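Local coordinates for protein histidine phosphotransferase (Caulobacter crescentus, PDB 2OOC) that probably relays phosphoryl groups through a histidine as a phosphotransfer protein, and is an essential regulator of stalk biogenesis, at residues R35-A38 / A39-P43. Numbering follows the deposited sequence. Where two conformers were deposited one is given.
Sequences REQA and ALWAP
Q37 and W41 meet one turn apart near the C-terminal end of helix 24-41, in a local i to i+4 contact within the Hpt domain. The segment shows how a regular backbone ladder sets side chains beside one another. Four successive bonds build that ladder, from A39 N to R35 O, L40 N to E36 O, W41 N to Q37 O and A42 N to A38 O. The W41 N to Q37 O bond is 2.9 Å long. A42 N bonds to A38 O, also at 2.9 Å, although A42 and P43 already have 3-10 geometry. P43, whose nitrogen carries no hydrogen, cannot add a further rung.

The same Q37 carbonyl also lies at the edge of the indole, near its plane, with Q37 O 3.2 Å from W41 CD1. Both side chains set off with CG anti to their own carbonyl carbon (chi1 -73° for Q37, -67° for W41), which sends them out side by side in the same direction. A bend at the second torsion of Q37 brings its amide close beside the pyrrole part of the indole, the two planes 71° apart rather than stacked. On one face of the indole, L40 CG stands 3.9 Å above the plane, displaced toward the rim.

Two helices lie against this part of the chain. W41 packs on D54, A55 and T58 of helix 52-66, and Q37 also touches T58, while A42 touches L92 of helix 85-111 and R35, in one of its two conformers, touches L96, I99 and A100 there.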
ATOM      1  N   ARG A  35      -5.698  -3.542   0.899  1.00 22.43           N
ATOM      2  CA  ARG A  35      -5.510  -4.722   0.072  0.70 24.26           C
ATOM      3  C   ARG A  35      -6.583  -4.783  -1.015  1.00 23.88           C
ATOM      4  O   ARG A  35      -6.331  -5.178  -2.135  1.00 22.41           O
ATOM      5  CB  ARG A  35      -5.446  -6.014   0.921  0.70 24.28           C
ATOM      6  CG  ARG A  35      -4.062  -6.228   1.522  0.70 34.06           C
ATOM      7  CD  ARG A  35      -4.080  -7.135   2.754  0.70 34.15           C
ATOM      8  NE  ARG A  35      -4.819  -8.379   2.537  0.70 44.55           N
ATOM      9  CZ  ARG A  35      -4.280  -9.602   2.413  0.70 50.71           C
ATOM     10  NH1 ARG A  35      -2.963  -9.786   2.467  0.70 43.47           N
ATOM     11  NH2 ARG A  35      -5.082 -10.660   2.221  0.70 42.94           N
ATOM     12  N   GLU A  36      -7.790  -4.348  -0.674  1.00 22.31           N
ATOM     13  CA  GLU A  36      -8.900  -4.302  -1.625  1.00 23.92           C
ATOM     14  C   GLU A  36      -8.661  -3.286  -2.731  1.00 23.53           C
ATOM     15  O   GLU A  36      -8.851  -3.581  -3.946  1.00 25.22           O
ATOM     16  CB  GLU A  36     -10.200  -3.934  -0.912  1.00 27.54           C
ATOM     17  CG  GLU A  36     -10.857  -5.048  -0.206  1.00 35.66           C
ATOM     18  CD  GLU A  36     -12.156  -4.556   0.467  1.00 43.64           C
ATOM     19  OE1 GLU A  36     -12.920  -3.795  -0.220  1.00 60.91           O
ATOM     20  OE2 GLU A  36     -12.366  -4.881   1.678  1.00 65.14           O
ATOM     21  N   GLN A  37      -8.215  -2.095  -2.358  1.00 23.02           N
ATOM     22  CA  GLN A  37      -7.857  -1.067  -3.330  1.00 24.47           C
ATOM     23  C   GLN A  37      -6.720  -1.567  -4.210  1.00 26.69           C
ATOM     24  O   GLN A  37      -6.742  -1.391  -5.462  1.00 24.61           O
ATOM     25  CB  GLN A  37      -7.381   0.207  -2.643  1.00 32.48           C
ATOM     26  CG  GLN A  37      -8.393   1.036  -1.975  1.00 34.37           C
ATOM     27  CD  GLN A  37      -8.659   2.317  -2.728  1.00 52.01           C
ATOM     28  OE1 GLN A  37      -8.414   3.426  -2.220  1.00 58.41           O
ATOM     29  NE2 GLN A  37      -9.187   2.176  -3.945  1.00 45.07           N
ATOM     30  N   ALA A  38      -5.696  -2.196  -3.629  1.00 24.14           N
ATOM     31  CA  ALA A  38      -4.586  -2.744  -4.410  1.00 24.09           C
ATOM     32  C   ALA A  38      -5.068  -3.770  -5.396  1.00 23.85           C
ATOM     33  O   ALA A  38      -4.657  -3.818  -6.579  1.00 24.45           O
ATOM     34  CB  ALA A  38      -3.502  -3.401  -3.481  1.00 23.77           C
ATOM     35  N   ALA A  39      -5.926  -4.667  -4.969  1.00 24.30           N
ATOM     36  CA  ALA A  39      -6.480  -5.644  -5.919  1.00 24.49           C
ATOM     37  C   ALA A  39      -7.240  -5.040  -7.106  1.00 23.82           C
ATOM     38  O   ALA A  39      -7.141  -5.574  -8.204  1.00 27.98           O
ATOM     39  CB  ALA A  39      -7.361  -6.623  -5.193  1.00 25.58           C
ATOM     40  N   LEU A  40      -7.949  -3.964  -6.874  1.00 25.76           N
ATOM     41  CA  LEU A  40      -8.711  -3.238  -7.903  1.00 24.67           C
ATOM     42  C   LEU A  40      -7.763  -2.530  -8.885  1.00 28.06           C
ATOM     43  O   LEU A  40      -7.936  -2.613 -10.109  1.00 28.07           O
ATOM     44  CB  LEU A  40      -9.647  -2.231  -7.268  1.00 25.07           C
ATOM     45  CG  LEU A  40     -10.540  -1.399  -8.241  1.00 30.81           C
ATOM     46  CD1 LEU A  40     -11.213  -2.329  -9.232  1.00 30.35           C
ATOM     47  CD2 LEU A  40     -11.461  -0.545  -7.486  1.00 30.47           C
ATOM     48  N   TRP A  41      -6.808  -1.786  -8.347  1.00 27.12           N
ATOM     49  CA  TRP A  41      -6.017  -0.895  -9.180  1.00 27.05           C
ATOM     50  C   TRP A  41      -4.716  -1.474  -9.717  1.00 27.82           C
ATOM     51  O   TRP A  41      -4.240  -1.052 -10.788  1.00 26.45           O
ATOM     52  CB  TRP A  41      -5.778   0.421  -8.398  1.00 26.82           C
ATOM     53  CG  TRP A  41      -7.006   1.189  -8.179  1.00 27.31           C
ATOM     54  CD1 TRP A  41      -7.789   1.179  -7.031  1.00 32.46           C
ATOM     55  CD2 TRP A  41      -7.658   2.100  -9.082  1.00 27.82           C
ATOM     56  NE1 TRP A  41      -8.872   1.999  -7.185  1.00 33.10           N
ATOM     57  CE2 TRP A  41      -8.815   2.597  -8.413  1.00 31.07           C
ATOM     58  CE3 TRP A  41      -7.386   2.547 -10.390  1.00 26.80           C
ATOM     59  CZ2 TRP A  41      -9.661   3.524  -8.979  1.00 34.62           C
ATOM     60  CZ3 TRP A  41      -8.246   3.508 -10.944  1.00 28.88           C
ATOM     61  CH2 TRP A  41      -9.352   3.973 -10.241  1.00 27.90           C
ATOM     62  N   ALA A  42      -4.101  -2.453  -9.060  1.00 25.10           N
ATOM     63  CA  ALA A  42      -2.803  -2.960  -9.481  1.00 26.14           C
ATOM     64  C   ALA A  42      -2.763  -3.539 -10.896  1.00 25.82           C
ATOM     65  O   ALA A  42      -1.778  -3.360 -11.613  1.00 26.46           O
ATOM     66  CB  ALA A  42      -2.216  -3.987  -8.475  1.00 30.31           C
ATOM     67  N   PRO A  43      -3.816  -4.241 -11.318  1.00 25.49           N
ATOM     68  CA  PRO A  43      -3.846  -4.717 -12.699  1.00 27.32           C
ATOM     69  C   PRO A  43      -3.727  -3.614 -13.760  1.00 28.69           C
ATOM     70  O   PRO A  43      -3.313  -3.903 -14.884  1.00 29.74           O
ATOM     71  CB  PRO A  43      -5.181  -5.447 -12.807  1.00 29.23           C
ATOM     72  CG  PRO A  43      -5.571  -5.749 -11.455  1.00 32.82           C
ATOM     73  CD  PRO A  43      -5.013  -4.670 -10.575  1.00 27.51           C
TER